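Local coordinates for N5-Carboxyaminoimidazole ribonucleotide synthetase (Staphylococcus aureus subsp. aureus, PDB 3ORQ), which catalyses the ATP-dependent carboxylation of 5-aminoimidazole ribonucleotide with bicarbonate, giving N5-carboxyaminoimidazole ribonucleotide in purine biosynthesis, at residues V184-L189 / E257-S262. Numbering follows the deposited sequence.
With MG (magnesium ion), chain C; ADP (adenosine-5'-diphosphate), chain D.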
loop_
_atom_site.group_PDB
_atom_site.type_symbol
_atom_site.label_atom_id
_atom_site.label_comp_id
_atom_site.label_asym_id
_atom_site.label_seq_id
_atom_site.Cartn_x
_atom_site.Cartn_y
_atom_site.Cartn_z
ATOM N N VAL A 184 1.947 -13.195 -37.076
ATOM C CA VAL A 184 0.523 -13.115 -37.383
ATOM C C VAL A 184 0.240 -11.775 -38.037
ATOM O O VAL A 184 0.855 -10.770 -37.679
ATOM C CB VAL A 184 -0.383 -13.177 -36.151
ATOM C CG1 VAL A 184 -1.797 -13.498 -36.598
ATOM C CG2 VAL A 184 0.081 -14.215 -35.140
ATOM N N ALA A 185 -0.694 -11.763 -38.988
ATOM C CA ALA A 185 -1.221 -10.503 -39.527
ATOM C C ALA A 185 -2.714 -10.302 -39.189
ATOM O O ALA A 185 -3.462 -11.260 -39.033
ATOM C CB ALA A 185 -0.957 -10.411 -41.018
ATOM N N GLU A 186 -3.122 -9.044 -39.050
ATOM C CA GLU A 186 -4.492 -8.692 -38.670
ATOM C C GLU A 186 -4.815 -7.311 -39.252
ATOM O O GLU A 186 -3.913 -6.495 -39.460
ATOM C CB GLU A 186 -4.652 -8.683 -37.133
ATOM C CG GLU A 186 -3.656 -7.777 -36.432
ATOM C CD GLU A 186 -3.918 -7.580 -34.954
ATOM O OE1 GLU A 186 -3.260 -8.306 -34.160
ATOM O OE2 GLU A 186 -4.759 -6.692 -34.586
ATOM N N LYS A 187 -6.087 -7.051 -39.529
ATOM C CA LYS A 187 -6.497 -5.747 -40.065
ATOM C C LYS A 187 -6.019 -4.564 -39.192
ATOM O O LYS A 187 -6.206 -4.553 -37.947
ATOM C CB LYS A 187 -8.028 -5.684 -40.197
ATOM C CG LYS A 187 -8.627 -6.309 -41.468
ATOM C CD LYS A 187 -10.165 -6.195 -41.456
ATOM C CE LYS A 187 -10.821 -6.693 -42.771
ATOM N NZ LYS A 187 -10.708 -5.713 -43.879
ATOM N N TYR A 188 -5.436 -3.550 -39.840
ATOM C CA TYR A 188 -5.173 -2.292 -39.128
ATOM C C TYR A 188 -6.445 -1.429 -39.142
ATOM O O TYR A 188 -6.894 -0.960 -40.211
ATOM C CB TYR A 188 -3.977 -1.544 -39.700
ATOM C CG TYR A 188 -3.505 -0.401 -38.828
ATOM C CD1 TYR A 188 -2.706 -0.641 -37.695
ATOM C CD2 TYR A 188 -3.839 0.928 -39.142
ATOM C CE1 TYR A 188 -2.262 0.414 -36.880
ATOM C CE2 TYR A 188 -3.401 1.992 -38.340
ATOM C CZ TYR A 188 -2.610 1.726 -37.210
ATOM O OH TYR A 188 -2.165 2.761 -36.415
ATOM N N LEU A 189 -7.025 -1.277 -37.948
ATOM C CA LEU A 189 -8.284 -0.599 -37.745
ATOM C C LEU A 189 -8.113 0.882 -37.554
ATOM O O LEU A 189 -7.044 1.346 -37.189
ATOM C CB LEU A 189 -8.978 -1.139 -36.494
ATOM C CG LEU A 189 -9.376 -2.615 -36.429
ATOM C CD1 LEU A 189 -10.015 -2.925 -35.072
ATOM C CD2 LEU A 189 -10.298 -2.961 -37.543
ATOM N N GLU A 257 -7.698 -6.377 -22.994
ATOM C CA GLU A 257 -7.581 -5.135 -23.775
ATOM C C GLU A 257 -8.510 -5.139 -24.973
ATOM O O GLU A 257 -8.563 -6.124 -25.687
ATOM C CB GLU A 257 -6.167 -4.983 -24.328
ATOM C CG GLU A 257 -5.113 -4.661 -23.314
ATOM C CD GLU A 257 -3.754 -4.422 -23.950
ATOM O OE1 GLU A 257 -3.650 -4.206 -25.193
ATOM O OE2 GLU A 257 -2.763 -4.445 -23.210
ATOM N N PHE A 258 -9.185 -4.019 -25.223
ATOM C CA PHE A 258 -10.150 -3.913 -26.320
ATOM C C PHE A 258 -9.866 -2.715 -27.226
ATOM O O PHE A 258 -9.357 -1.697 -26.781
ATOM C CB PHE A 258 -11.589 -3.713 -25.815
ATOM C CG PHE A 258 -12.088 -4.772 -24.880
ATOM C CD1 PHE A 258 -11.730 -4.754 -23.541
ATOM C CD2 PHE A 258 -12.989 -5.735 -25.319
ATOM C CE1 PHE A 258 -12.227 -5.718 -22.656
ATOM C CE2 PHE A 258 -13.483 -6.695 -24.470
ATOM C CZ PHE A 258 -13.105 -6.683 -23.113
ATOM N N PHE A 259 -10.272 -2.841 -28.489
ATOM C CA PHE A 259 -10.309 -1.723 -29.402
ATOM C C PHE A 259 -11.749 -1.256 -29.613
ATOM O O PHE A 259 -12.675 -2.065 -29.717
ATOM C CB PHE A 259 -9.710 -2.118 -30.766
ATOM C CG PHE A 259 -8.272 -2.516 -30.716
ATOM C CD1 PHE A 259 -7.413 -1.984 -29.753
ATOM C CD2 PHE A 259 -7.766 -3.424 -31.638
ATOM C CE1 PHE A 259 -6.057 -2.352 -29.703
ATOM C CE2 PHE A 259 -6.410 -3.803 -31.605
ATOM C CZ PHE A 259 -5.548 -3.247 -30.637
ATOM N N ILE A 260 -11.949 0.047 -29.692
ATOM C CA ILE A 260 -13.204 0.509 -30.257
ATOM C C ILE A 260 -13.004 1.284 -31.598
ATOM O O ILE A 260 -12.214 2.236 -31.667
ATOM C CB ILE A 260 -14.088 1.250 -29.228
ATOM C CG1 ILE A 260 -14.126 2.731 -29.532
ATOM C CG2 ILE A 260 -13.751 0.898 -27.700
ATOM C CD1 ILE A 260 -15.471 3.145 -30.037
ATOM N N ASP A 261 -13.710 0.835 -32.642
ATOM C CA ASP A 261 -13.754 1.445 -34.006
ATOM C C ASP A 261 -13.937 2.939 -34.116
ATOM O O ASP A 261 -14.389 3.584 -33.188
ATOM C CB ASP A 261 -14.962 0.871 -34.795
ATOM C CG ASP A 261 -14.556 -0.184 -35.756
ATOM O OD1 ASP A 261 -13.363 -0.582 -35.719
ATOM O OD2 ASP A 261 -15.399 -0.607 -36.561
ATOM N N SER A 262 -13.673 3.464 -35.314
ATOM C CA SER A 262 -14.211 4.768 -35.723
ATOM C C SER A 262 -15.749 4.739 -35.694
ATOM O O SER A 262 -16.402 5.775 -35.547
ATOM C CB SER A 262 -13.718 5.124 -37.117
ATOM O OG SER A 262 -14.057 4.106 -38.041
HETATM MG MG MG C . -1.164 -4.173 -25.480
HETATM P PB ADP D . 1.740 -5.291 -27.272
HETATM O O1B ADP D . 1.315 -6.696 -26.933
HETATM O O2B ADP D . 1.273 -4.161 -26.397
HETATM O O3B ADP D . 3.210 -5.222 -27.586
HETATM P PA ADP D . -0.485 -4.866 -28.992
HETATM O O1A ADP D . -0.853 -5.962 -29.961
HETATM O O2A ADP D . -1.248 -4.759 -27.697
HETATM O O3A ADP D . 1.106 -4.943 -28.709
HETATM O "O5'" ADP D . -0.567 -3.431 -29.708
HETATM C "C5'" ADP D . -0.024 -2.268 -29.108
HETATM C "C4'" ADP D . -0.749 -1.053 -29.660
HETATM O "O4'" ADP D . -0.622 -0.983 -31.104
HETATM C "C3'" ADP D . -2.252 -1.072 -29.368
HETATM O "O3'" ADP D . -2.609 -0.508 -28.100
HETATM C "C2'" ADP D . -2.811 -0.245 -30.516
HETATM O "O2'" ADP D . -2.862 1.125 -30.163
HETATM C "C1'" ADP D . -1.840 -0.472 -31.669
HETATM N N9 ADP D . -2.470 -1.544 -32.470
HETATM C C8 ADP D . -2.206 -2.863 -32.350
HETATM N N7 ADP D . -2.971 -3.605 -33.188
HETATM C C5 ADP D . -3.732 -2.717 -33.875
HETATM C C6 ADP D . -4.758 -2.826 -34.945
HETATM N N6 ADP D . -5.101 -4.055 -35.417
HETATM N N1 ADP D . -5.324 -1.676 -35.381
HETATM C C2 ADP D . -4.981 -0.461 -34.888
HETATM N N3 ADP D . -4.055 -0.283 -33.914
HETATM C C4 ADP D . -3.414 -1.365 -33.391
#
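L189 CD1 packs 4.1 Å from F259 CD2 beside the adenine of ADP, where the two sheets of the ATP-grasp domain close on the nucleotide. E186 sits near the end of strand 183-187. Its CG lies between the backbone N and the carbonyl carbon (chi1 55°), and the chain then runs extended to the base. OE2 accepts a hydrogen bond from ADP N6 at 2.8 Å and lies near the edge of the F259 ring, a long approach. OE1 makes salt bridges with K115 and K151. The carboxylate is thus held from both oxygens. K187 O takes a second bond from ADP N6, also 2.8 Å. At Y188 the ring turns one face to adenine C2, with CE1 3.5 Å from ADP C2. L189 N donates to ADP N1 at 3.1 Å, fairly straight (158°). L189 CD1 also touches D261 OD1. F259 belongs to strand 252-261; its CZ comes 3.6 Å from ADP N7, while CE1 reaches the ribose. On the same strand, E257 OE1 binds magnesium at 2.5 Å, and E257 OE2 is a longer 2.8 Å from the ion. ADP O2A and E270 bind this ion too. The two segments therefore meet largely through the ligand. Bonds to N6 as donor and N1 as acceptor are consistent with selection of adenine over guanine, and magnesium binds the alpha-phosphate at the far end.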